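Local coordinates for nitrate regulatory protein (Klebsiella oxytoca, PDB 4AKK) that senses nitrate and nitrite and binds the terminator site in the nasF operon leader RNA to effect transcription antitermination, at residues Q74-A79 / G157-I162; A151-T156 / F210-F215; N81-S86 / L90-C95; S354-L357 / K361-L364. All coordinates share one frame; numbering follows the deposited sequence.

In the fold
Contacts 1, 2 and 3 belong to the helical nitrate- and nitrite-sensing part of the chain, and contact 4 to its ANTAR part. Only contact 1 is buried: there helices 56-85 and 152-167 run antiparallel, and a phenyl ring and an arginine do most of the work. The same two helices return near the surface, 152-167 in contact 2 and 56-85 in contact 3. Contact 2 is a single salt bridge between exposed side chains, whereas contact 3 packs Ile82 and Trp83 at the end of helix 56-85 against the start of helix 92-117, with Ser86 bonding across the turn. Contact 4 relies on weak van der Waals touches at a helix junction.

Contact 1: residues Q74-A79 / G157-I162; sequences QCERGA and GQFSRI. With EDO (1,2-ethanediol), chain C.
Phe159 lies against Arg77 and Glu76 where two antiparallel helices of the all-helical NIT domain pack side by side, their local axes 9.7 Å apart and 174° from parallel. The tight part is apolar. Arg77 CA sits over one face of the Phe159 ring in a CH-pi contact, 4.1 Å from the centroid, while Glu76 CG meets Phe159 CZ at 3.7 Å. Phenylalanine suits this place because its flat face can rest on a helix backbone; the aliphatic stem of Arg77 slides past it the other way, CG to Phe159 CB 3.8 Å.

The polar side is looser. With CG anti to the backbone N (chi1 -179°), the Arg77 chain runs past the ring and bends at chi3, which brings its guanidinium to Ser160. A second partner, Glu197, forms a salt bridge with the same NH1, and the Glu76 carboxylate likewise pairs with Arg142, so both buried charges are answered. Ser160 OG is also bonded to Thr156 O. O1 of a 1,2-ethanediol, probably from the crystallisation liquor, accepts a hydrogen bond from Arg77 NE. The bond from Arg77 NH1 to Ser160 OG is 3.0 Å long and bent, 138° at the hydrogen.

Contact 2: residues A151-T156 / F210-F215; sequences AAEEAT and FARGQF
A lone salt bridge between Glu153 and Arg212 joins the first turn of helix 152-167 to the last residue of helix 180-212, on the surface of the nitrate- and nitrite-sensing helical domain. Both side chains are exposed, and they alone make the contact. Glu153 OE1 lies 3.1 Å from Arg212 NH2, at the edge of the guanidinium and near its plane. The other carboxylate oxygen, OE2, is farther from the same NH2, at 3.6 Å, so the pairing is one-sided and not a two-pronged grip. The flat groups are also turned steeply, with the carboxylate and guanidinium planes 75° apart.

Chain shape explains the meeting. Arg212 is extended from CG to NE and spans most of the gap, as a long, flexible arginine can; Glu153 instead folds at chi2 (92°), bringing its carboxylate round to the waiting NH2. Charge suits both ends: an acid in the first turn of a helix and a base in the last turn of another would each be expected to interact favourably with the helix dipole.

The neighbouring residues shape these ends. Ala151 occupies the N-cap position, and its backbone N gives a nearly straight bond to Glu154 OE1, 3.1 Å. After Arg212, Gly213 leaves the helix with positive phi, where a side chain would jam against the preceding carbonyl oxygen. Farther along, Phe215 CE1 stands over the centre of the Phe210 ring, while Phe210 packs on helices 257-267 and 277-312. The result is a surface ion pair joining two helix ends, one N-terminal and one C-terminal, within the all-helical NIT domain.

Contact 3: residues N81-S86 / L90-C95; sequences NIWLCS and LYAAEC
Ile82 packs against the Tyr91 ring at the apolar centre of a helical hairpin, in which helix 56-85 ends and the chain turns back into helix 92-117 of the NIT domain. Its CB lies over one face of the ring and its CG2 is 3.6 Å from Tyr91 CD1. A beta-branched isoleucine suits the place: CG2, anti to the backbone N, is the branch that reaches the ring, and it also approaches Leu90 CB. Beyond this pair Ile82 meets Leu280 and Phe283 of helix 277-312, which tie the corner to a third helix.

Next outward comes Trp83, whose CB touches Cys95 SG at 3.8 Å. The sulfur stands obliquely to the indole, 5.0 Å from the centroid of the five-membered ring, a sulfur-aromatic contact. Ala92, with only a methyl to place, fits beside Trp83 CZ3. Trp83 NE1, in the five-membered ring, donates a hydrogen bond to Val145 O.

The polar edge begins at Leu90. Its carbonyl oxygen lies at the edge of the indole, in plane, and receives a CA-H...O contact from Trp83 CA at 3.2 Å. Tyr91, at the N-cap position, has positive phi (81°), and the chain enters the new helix from there. Ser86, just past the end of the first helix, closes the turn: its OG bonds back to Ile82 O and also accepts from the Arg89 backbone N. Ser86 N reaches Ile82 O from the opposite face of the carbonyl plane, and Leu90 N donates to Ser86 OG over 3.0 Å, with 153° at the hydrogen.

Contact 4: residues S354-L357 / K361-L364; sequences SGQL and KDAL
At the junction between helices 341-358 and 360-380, in the part of the chain that carries the ANTAR sequence, the carboxylate of Asp362 leans against the backbone and stem of Gln356. The closest approach is from Asp362 OD2 to Gln356 CA, 3.4 Å, and the same oxygen lies 3.7 Å from Gln356 CG. These are van der Waals touches between an oxygen and carbon atoms. Asp362 CB adds to them, 3.6 Å from the carbonyl oxygen of Gln356.

The two side chains cross at about a right angle, and the amide and carboxylate planes are 78° apart. Gln356 has CG anti to its carbonyl carbon (chi1 -66°); this torsion, with the chain extended beyond CG, carries the amide past the carboxylate and leaves CB and CG beside Asp362 OD2. A glutamine suits this place, pairing an aliphatic stem with a polar head at a partly exposed site.

ANTAR is the RNA-binding effector of this antiterminator, and the junction makes a helix-to-helix bend within a few residues. Asp362 suits the first turn of helix 360-380, where an acid probably interacts favourably with the helix dipole; its backbone N is hydrogen-bonded to Ser359 OG. On the first helix, Leu357 points away and touches Leu198 of helix 180-212, while Gln356 contacts Arg402. Ala363 N stays 4.2 Å from Gln356 O, too far for a hydrogen bond.

Contact 1: residues Q74-A79 / G157-I162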
loop_
_atom_site.group_PDB
_atom_site.type_symbol
_atom_site.label_atom_id
_atom_site.label_comp_id
_atom_site.label_asym_id
_atom_site.label_seq_id
_atom_site.Cartn_x
_atom_site.Cartn_y
_atom_site.Cartn_z
ATOM N N GLN A 74 23.330 6.697 -13.766
ATOM C CA GLN A 74 24.040 6.067 -12.649
ATOM C C GLN A 74 25.552 5.995 -12.914
ATOM O O GLN A 74 26.365 6.178 -12.002
ATOM C CB GLN A 74 23.477 4.660 -12.392
ATOM C CG GLN A 74 22.097 4.639 -11.720
ATOM C CD GLN A 74 21.331 3.334 -11.936
ATOM O OE1 GLN A 74 21.642 2.557 -12.848
ATOM N NE2 GLN A 74 20.305 3.100 -11.109
ATOM N N CYS A 75 25.930 5.719 -14.159
ATOM C CA CYS A 75 27.349 5.725 -14.530
ATOM C C CYS A 75 27.914 7.135 -14.405
ATOM O O CYS A 75 28.985 7.345 -13.833
ATOM C CB CYS A 75 27.558 5.188 -15.957
ATOM S SG CYS A 75 27.064 3.440 -16.203
ATOM N N GLU A 76 27.184 8.110 -14.936
ATOM C CA GLU A 76 27.625 9.497 -14.829
ATOM C C GLU A 76 27.709 9.934 -13.363
ATOM O O GLU A 76 28.647 10.610 -12.968
ATOM C CB GLU A 76 26.724 10.441 -15.633
ATOM C CG GLU A 76 27.290 11.855 -15.757
ATOM C CD GLU A 76 26.524 12.726 -16.738
ATOM O OE1 GLU A 76 25.554 12.233 -17.347
ATOM O OE2 GLU A 76 26.888 13.908 -16.900
ATOM N N ARG A 77 26.731 9.551 -12.553
ATOM C CA ARG A 77 26.772 9.916 -11.141
ATOM C C ARG A 77 28.076 9.425 -10.499
ATOM O O ARG A 77 28.782 10.185 -9.848
ATOM C CB ARG A 77 25.542 9.375 -10.389
ATOM C CG ARG A 77 25.509 9.753 -8.890
ATOM C CD ARG A 77 24.251 9.219 -8.199
ATOM N NE ARG A 77 24.062 7.783 -8.436
ATOM C CZ ARG A 77 22.920 7.133 -8.218
ATOM N NH1 ARG A 77 21.857 7.797 -7.759
ATOM N NH2 ARG A 77 22.831 5.822 -8.469
ATOM N N GLY A 78 28.387 8.147 -10.692
ATOM C CA GLY A 78 29.574 7.554 -10.106
ATOM C C GLY A 78 30.875 8.148 -10.601
ATOM O O GLY A 78 31.799 8.369 -9.815
ATOM N N ALA A 79 30.960 8.414 -11.901
ATOM C CA ALA A 79 32.147 9.068 -12.447
ATOM C C ALA A 79 32.337 10.470 -11.861
ATOM O O ALA A 79 33.429 10.817 -11.412
ATOM C CB ALA A 79 32.085 9.125 -13.982
ATOM N N GLY A 157 23.289 14.040 -5.093
ATOM C CA GLY A 157 21.877 14.284 -4.841
ATOM C C GLY A 157 21.101 14.727 -6.070
ATOM O O GLY A 157 19.976 14.306 -6.275
ATOM N N GLN A 158 21.696 15.583 -6.890
ATOM C CA GLN A 158 21.009 16.074 -8.083
ATOM C C GLN A 158 20.856 14.995 -9.165
ATOM O O GLN A 158 19.807 14.898 -9.801
ATOM C CB GLN A 158 21.697 17.329 -8.633
ATOM C CG GLN A 158 21.710 18.487 -7.638
ATOM C CD GLN A 158 22.231 19.780 -8.239
ATOM O OE1 GLN A 158 22.359 19.813 -9.565
ATOM N NE2 GLN A 158 22.517 20.741 -7.519
ATOM N N PHE A 159 21.889 14.182 -9.369
ATOM C CA PHE A 159 21.753 13.013 -10.234
ATOM C C PHE A 159 20.657 12.092 -9.692
ATOM O O PHE A 159 19.793 11.631 -10.437
ATOM C CB PHE A 159 23.070 12.241 -10.347
ATOM C CG PHE A 159 24.055 12.856 -11.297
ATOM C CD1 PHE A 159 23.792 12.897 -12.656
ATOM C CD2 PHE A 159 25.234 13.403 -10.832
ATOM C CE1 PHE A 159 24.693 13.473 -13.534
ATOM C CE2 PHE A 159 26.136 13.984 -11.703
ATOM C CZ PHE A 159 25.866 14.020 -13.053
ATOM N N SER A 160 20.699 11.831 -8.385
ATOM C CA SER A 160 19.741 10.932 -7.770
ATOM C C SER A 160 18.310 11.416 -7.964
ATOM O O SER A 160 17.404 10.606 -8.104
ATOM C CB SER A 160 20.032 10.775 -6.277
ATOM O OG SER A 160 21.289 10.161 -6.073
ATOM N N ARG A 161 18.109 12.734 -7.932
ATOM C CA ARG A 161 16.776 13.314 -8.087
ATOM C C ARG A 161 16.232 13.146 -9.513
ATOM O O ARG A 161 15.063 12.818 -9.701
ATOM C CB ARG A 161 16.780 14.792 -7.695
ATOM C CG ARG A 161 15.497 15.517 -8.078
ATOM C CD ARG A 161 15.473 16.937 -7.553
ATOM N NE ARG A 161 16.510 17.763 -8.164
ATOM C CZ ARG A 161 16.656 19.064 -7.942
ATOM N NH1 ARG A 161 15.822 19.697 -7.125
ATOM N NH2 ARG A 161 17.634 19.734 -8.538
ATOM N N ILE A 162 17.081 13.371 -10.514
ATOM C CA ILE A 162 16.693 13.124 -11.896
ATOM C C ILE A 162 16.300 11.658 -12.072
ATOM O O ILE A 162 15.279 11.332 -12.682
ATOM C CB ILE A 162 17.838 13.461 -12.863
ATOM C CG1 ILE A 162 18.089 14.972 -12.872
ATOM C CG2 ILE A 162 17.508 12.971 -14.276
ATOM C CD1 ILE A 162 19.314 15.395 -13.654
HETATM C C1 EDO C . 26.702 6.273 -7.326
HETATM O O1 EDO C . 26.765 6.450 -8.740
HETATM C C2 EDO C . 28.066 5.890 -6.760
HETATM O O2 EDO C . 29.064 6.915 -6.860
#

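Contact 2: residues A151-T156 / F210-F215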
loop_
_atom_site.group_PDB
_atom_site.type_symbol
_atom_site.label_atom_id
_atom_site.label_comp_id
_atom_site.label_asym_id
_atom_site.label_seq_id
_atom_site.Cartn_x
_atom_site.Cartn_y
_atom_site.Cartn_z
ATOM N N ALA A 151 29.849 20.252 -4.389
ATOM C CA ALA A 151 30.376 19.156 -3.572
ATOM C C ALA A 151 29.883 17.803 -4.093
ATOM O O ALA A 151 28.831 17.720 -4.722
ATOM C CB ALA A 151 29.990 19.334 -2.118
ATOM N N ALA A 152 30.637 16.746 -3.818
ATOM C CA ALA A 152 30.260 15.407 -4.277
ATOM C C ALA A 152 28.855 14.996 -3.817
ATOM O O ALA A 152 28.083 14.464 -4.619
ATOM C CB ALA A 152 31.301 14.371 -3.858
ATOM N N GLU A 153 28.519 15.250 -2.550
ATOM C CA GLU A 153 27.171 14.950 -2.041
ATOM C C GLU A 153 26.086 15.718 -2.783
ATOM O O GLU A 153 25.009 15.177 -3.022
ATOM C CB GLU A 153 27.029 15.276 -0.547
ATOM C CG GLU A 153 28.217 14.906 0.289
ATOM C CD GLU A 153 29.195 16.049 0.429
ATOM O OE1 GLU A 153 28.934 16.933 1.282
ATOM O OE2 GLU A 153 30.209 16.063 -0.314
ATOM N N GLU A 154 26.356 16.983 -3.111
ATOM C CA GLU A 154 25.394 17.815 -3.845
ATOM C C GLU A 154 25.188 17.311 -5.286
ATOM O O GLU A 154 24.055 17.185 -5.754
ATOM C CB GLU A 154 25.818 19.299 -3.844
ATOM C CG GLU A 154 26.045 19.897 -2.453
ATOM C CD GLU A 154 26.574 21.342 -2.488
ATOM O OE1 GLU A 154 27.330 21.685 -3.427
ATOM O OE2 GLU A 154 26.243 22.134 -1.572
ATOM N N ALA A 155 26.287 17.020 -5.979
ATOM C CA ALA A 155 26.223 16.454 -7.327
ATOM C C ALA A 155 25.520 15.088 -7.321
ATOM O O ALA A 155 24.700 14.790 -8.185
ATOM C CB ALA A 155 27.621 16.332 -7.913
ATOM N N THR A 156 25.851 14.276 -6.326
ATOM C CA THR A 156 25.227 12.985 -6.110
ATOM C C THR A 156 23.715 13.097 -5.929
ATOM O O THR A 156 22.958 12.334 -6.534
ATOM C CB THR A 156 25.846 12.290 -4.876
ATOM O OG1 THR A 156 26.963 11.510 -5.300
ATOM C CG2 THR A 156 24.823 11.372 -4.191
ATOM N N PHE A 210 34.516 6.814 2.707
ATOM C CA PHE A 210 35.869 6.273 2.635
ATOM C C PHE A 210 36.854 7.301 2.086
ATOM O O PHE A 210 38.033 7.288 2.428
ATOM C CB PHE A 210 35.913 4.980 1.805
ATOM C CG PHE A 210 35.286 3.790 2.496
ATOM C CD1 PHE A 210 35.784 3.329 3.708
ATOM C CD2 PHE A 210 34.203 3.127 1.928
ATOM C CE1 PHE A 210 35.207 2.231 4.345
ATOM C CE2 PHE A 210 33.630 2.027 2.552
ATOM C CZ PHE A 210 34.127 1.583 3.767
ATOM N N ALA A 211 36.373 8.191 1.231
ATOM C CA ALA A 211 37.233 9.229 0.695
ATOM C C ALA A 211 37.603 10.237 1.789
ATOM O O ALA A 211 38.729 10.749 1.818
ATOM C CB ALA A 211 36.576 9.917 -0.484
ATOM N N ARG A 212 36.662 10.509 2.692
ATOM C CA ARG A 212 36.895 11.430 3.804
ATOM C C ARG A 212 37.757 10.806 4.886
ATOM O O ARG A 212 38.392 11.513 5.657
ATOM C CB ARG A 212 35.568 11.834 4.459
ATOM C CG ARG A 212 34.704 12.760 3.640
ATOM C CD ARG A 212 33.315 12.902 4.264
ATOM N NE ARG A 212 32.531 13.914 3.565
ATOM C CZ ARG A 212 31.239 14.140 3.767
ATOM N NH1 ARG A 212 30.566 13.414 4.648
ATOM N NH2 ARG A 212 30.621 15.096 3.079
ATOM N N GLY A 213 37.747 9.482 4.967
ATOM C CA GLY A 213 38.401 8.800 6.067
ATOM C C GLY A 213 37.525 8.780 7.311
ATOM O O GLY A 213 37.988 8.444 8.406
ATOM N N GLN A 214 36.253 9.138 7.146
ATOM C CA GLN A 214 35.293 9.079 8.249
ATOM C C GLN A 214 33.843 9.054 7.785
ATOM O O GLN A 214 33.476 9.698 6.799
ATOM C CB GLN A 214 35.494 10.253 9.211
ATOM C CG GLN A 214 35.653 11.596 8.514
ATOM C CD GLN A 214 35.524 12.770 9.468
ATOM O OE1 GLN A 214 35.121 12.607 10.621
ATOM N NE2 GLN A 214 35.862 13.963 8.988
ATOM N N PHE A 215 33.032 8.294 8.511
ATOM C CA PHE A 215 31.583 8.308 8.360
ATOM C C PHE A 215 30.960 9.010 9.568
ATOM O O PHE A 215 31.041 8.511 10.686
ATOM C CB PHE A 215 31.036 6.872 8.259
ATOM C CG PHE A 215 31.358 6.184 6.953
ATOM C CD1 PHE A 215 32.618 5.638 6.726
ATOM C CD2 PHE A 215 30.400 6.084 5.954
ATOM C CE1 PHE A 215 32.924 5.006 5.517
ATOM C CE2 PHE A 215 30.689 5.463 4.748
ATOM C CZ PHE A 215 31.963 4.918 4.527
#

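Contact 3: residues N81-S86 / L90-C95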
loop_
_atom_site.group_PDB
_atom_site.type_symbol
_atom_site.label_atom_id
_atom_site.label_comp_id
_atom_site.label_asym_id
_atom_site.label_seq_id
_atom_site.Cartn_x
_atom_site.Cartn_y
_atom_site.Cartn_z
ATOM N N ASN A 81 31.320 11.529 -9.128
ATOM C CA ASN A 81 31.661 11.393 -7.717
ATOM C C ASN A 81 33.163 11.199 -7.482
ATOM O O ASN A 81 33.733 11.785 -6.552
ATOM C CB ASN A 81 30.873 10.243 -7.090
ATOM C CG ASN A 81 30.526 10.500 -5.643
ATOM O OD1 ASN A 81 30.078 11.594 -5.293
ATOM N ND2 ASN A 81 30.724 9.493 -4.789
ATOM N N ILE A 82 33.800 10.377 -8.319
ATOM C CA ILE A 82 35.229 10.087 -8.171
ATOM C C ILE A 82 36.064 11.282 -8.630
ATOM O O ILE A 82 37.044 11.654 -7.998
ATOM C CB ILE A 82 35.661 8.810 -8.941
ATOM C CG1 ILE A 82 34.873 7.589 -8.463
ATOM C CG2 ILE A 82 37.144 8.544 -8.729
ATOM C CD1 ILE A 82 35.242 7.148 -7.052
ATOM N N TRP A 83 35.656 11.880 -9.739
ATOM C CA TRP A 83 36.216 13.146 -10.170
ATOM C C TRP A 83 36.236 14.163 -9.029
ATOM O O TRP A 83 37.281 14.745 -8.739
ATOM C CB TRP A 83 35.420 13.670 -11.364
ATOM C CG TRP A 83 35.719 15.062 -11.736
ATOM C CD1 TRP A 83 34.920 16.147 -11.544
ATOM C CD2 TRP A 83 36.909 15.543 -12.370
ATOM N NE1 TRP A 83 35.535 17.276 -12.018
ATOM C CE2 TRP A 83 36.757 16.937 -12.532
ATOM C CE3 TRP A 83 38.085 14.935 -12.816
ATOM C CZ2 TRP A 83 37.741 17.736 -13.126
ATOM C CZ3 TRP A 83 39.064 15.731 -13.405
ATOM C CH2 TRP A 83 38.884 17.117 -13.551
ATOM N N LEU A 84 35.092 14.370 -8.365
ATOM C CA LEU A 84 35.020 15.375 -7.298
ATOM C C LEU A 84 35.798 14.986 -6.028
ATOM O O LEU A 84 36.568 15.789 -5.506
ATOM C CB LEU A 84 33.563 15.743 -6.973
ATOM C CG LEU A 84 32.762 16.432 -8.090
ATOM C CD1 LEU A 84 31.259 16.402 -7.804
ATOM C CD2 LEU A 84 33.244 17.873 -8.350
ATOM N N CYS A 85 35.615 13.757 -5.551
ATOM C CA CYS A 85 36.307 13.274 -4.347
ATOM C C CYS A 85 37.826 13.159 -4.515
ATOM O O CYS A 85 38.566 13.168 -3.528
ATOM C CB CYS A 85 35.782 11.894 -3.934
ATOM S SG CYS A 85 34.071 11.814 -3.326
ATOM N N SER A 86 38.287 13.018 -5.756
ATOM C CA SER A 86 39.725 12.944 -6.031
ATOM C C SER A 86 40.298 14.316 -6.380
ATOM O O SER A 86 41.439 14.428 -6.827
ATOM C CB SER A 86 40.014 11.966 -7.171
ATOM O OG SER A 86 39.703 12.569 -8.415
ATOM N N LEU A 90 41.016 11.987 -11.040
ATOM C CA LEU A 90 40.615 10.735 -11.669
ATOM C C LEU A 90 39.249 10.825 -12.324
ATOM O O LEU A 90 38.384 11.594 -11.884
ATOM C CB LEU A 90 40.608 9.607 -10.635
ATOM C CG LEU A 90 41.924 9.443 -9.877
ATOM C CD1 LEU A 90 41.778 8.485 -8.714
ATOM C CD2 LEU A 90 43.030 8.992 -10.827
ATOM N N TYR A 91 39.082 10.051 -13.393
ATOM C CA TYR A 91 37.776 9.768 -14.000
ATOM C C TYR A 91 37.208 10.828 -14.934
ATOM O O TYR A 91 36.029 10.780 -15.286
ATOM C CB TYR A 91 36.745 9.377 -12.939
ATOM C CG TYR A 91 36.704 7.890 -12.698
ATOM C CD1 TYR A 91 37.736 7.251 -12.033
ATOM C CD2 TYR A 91 35.637 7.124 -13.150
ATOM C CE1 TYR A 91 37.709 5.884 -11.824
ATOM C CE2 TYR A 91 35.599 5.757 -12.943
ATOM C CZ TYR A 91 36.637 5.144 -12.277
ATOM O OH TYR A 91 36.604 3.788 -12.064
ATOM N N ALA A 92 38.047 11.769 -15.346
ATOM C CA ALA A 92 37.645 12.766 -16.328
ATOM C C ALA A 92 37.143 12.115 -17.619
ATOM O O ALA A 92 36.136 12.537 -18.178
ATOM C CB ALA A 92 38.806 13.709 -16.624
ATOM N N ALA A 93 37.859 11.094 -18.089
ATOM C CA ALA A 93 37.486 10.368 -19.302
ATOM C C ALA A 93 36.129 9.686 -19.159
ATOM O O ALA A 93 35.299 9.722 -20.068
ATOM C CB ALA A 93 38.562 9.334 -19.658
ATOM N N GLU A 94 35.922 9.052 -18.011
ATOM C CA GLU A 94 34.656 8.399 -17.705
ATOM C C GLU A 94 33.508 9.416 -17.618
ATOM O O GLU A 94 32.425 9.185 -18.151
ATOM C CB GLU A 94 34.775 7.599 -16.405
ATOM C CG GLU A 94 35.523 6.261 -16.536
ATOM C CD GLU A 94 37.050 6.401 -16.610
ATOM O OE1 GLU A 94 37.581 7.526 -16.471
ATOM O OE2 GLU A 94 37.727 5.363 -16.805
ATOM N N CYS A 95 33.744 10.550 -16.967
ATOM C CA CYS A 95 32.720 11.591 -16.913
ATOM C C CYS A 95 32.301 12.020 -18.309
ATOM O O CYS A 95 31.119 12.234 -18.571
ATOM C CB CYS A 95 33.212 12.823 -16.166
ATOM S SG CYS A 95 33.325 12.657 -14.395
#

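Contact 4: residues S354-L357 / K361-L364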
loop_
_atom_site.group_PDB
_atom_site.type_symbol
_atom_site.label_atom_id
_atom_site.label_comp_id
_atom_site.label_asym_id
_atom_site.label_seq_id
_atom_site.Cartn_x
_atom_site.Cartn_y
_atom_site.Cartn_z
ATOM N N SER A 354 10.803 4.961 -1.483
ATOM C CA SER A 354 11.576 5.839 -2.331
ATOM C C SER A 354 11.420 7.298 -1.923
ATOM O O SER A 354 12.408 8.005 -1.754
ATOM C CB SER A 354 11.128 5.667 -3.784
ATOM O OG SER A 354 11.910 6.478 -4.644
ATOM N N GLY A 355 10.174 7.741 -1.778
ATOM C CA GLY A 355 9.889 9.089 -1.320
ATOM C C GLY A 355 10.456 9.365 0.061
ATOM O O GLY A 355 11.070 10.399 0.282
ATOM N N GLN A 356 10.249 8.439 0.995
ATOM C CA GLN A 356 10.736 8.607 2.361
ATOM C C GLN A 356 12.246 8.825 2.412
ATOM O O GLN A 356 12.713 9.664 3.178
ATOM C CB GLN A 356 10.366 7.396 3.220
ATOM C CG GLN A 356 8.874 7.237 3.451
ATOM C CD GLN A 356 8.524 5.909 4.090
ATOM O OE1 GLN A 356 9.261 4.928 3.959
ATOM N NE2 GLN A 356 7.395 5.869 4.788
ATOM N N LEU A 357 13.004 8.066 1.612
ATOM C CA LEU A 357 14.468 8.175 1.618
ATOM C C LEU A 357 14.919 9.496 1.012
ATOM O O LEU A 357 16.049 9.932 1.214
ATOM C CB LEU A 357 15.130 7.011 0.864
ATOM C CG LEU A 357 14.975 5.620 1.486
ATOM C CD1 LEU A 357 15.302 4.516 0.477
ATOM C CD2 LEU A 357 15.825 5.487 2.743
ATOM N N LYS A 361 12.064 15.481 6.110
ATOM C CA LYS A 361 10.967 15.340 7.060
ATOM C C LYS A 361 10.829 13.870 7.454
ATOM O O LYS A 361 10.794 13.528 8.640
ATOM C CB LYS A 361 9.654 15.832 6.447
ATOM C CG LYS A 361 9.570 17.337 6.263
ATOM C CD LYS A 361 8.372 17.734 5.395
ATOM C CE LYS A 361 7.055 17.242 5.976
ATOM N NZ LYS A 361 6.569 18.085 7.100
ATOM N N ASP A 362 10.757 12.998 6.450
ATOM C CA ASP A 362 10.531 11.575 6.707
ATOM C C ASP A 362 11.726 10.968 7.414
ATOM O O ASP A 362 11.563 10.192 8.350
ATOM C CB ASP A 362 10.210 10.819 5.416
ATOM C CG ASP A 362 8.841 11.185 4.857
ATOM O OD1 ASP A 362 8.007 11.717 5.627
ATOM O OD2 ASP A 362 8.599 10.952 3.655
ATOM N N ALA A 363 12.922 11.356 6.985
ATOM C CA ALA A 363 14.147 10.860 7.597
ATOM C C ALA A 363 14.228 11.186 9.080
ATOM O O ALA A 363 14.688 10.367 9.882
ATOM C CB ALA A 363 15.376 11.420 6.877
ATOM N N LEU A 364 13.816 12.397 9.441
ATOM C CA LEU A 364 13.933 12.843 10.824
ATOM C C LEU A 364 12.796 12.285 11.665
ATOM O O LEU A 364 12.972 11.980 12.841
ATOM C CB LEU A 364 13.997 14.375 10.905
ATOM C CG LEU A 364 15.218 14.979 10.206
ATOM C CD1 LEU A 364 15.218 16.496 10.308
ATOM C CD2 LEU A 364 16.512 14.405 10.771
#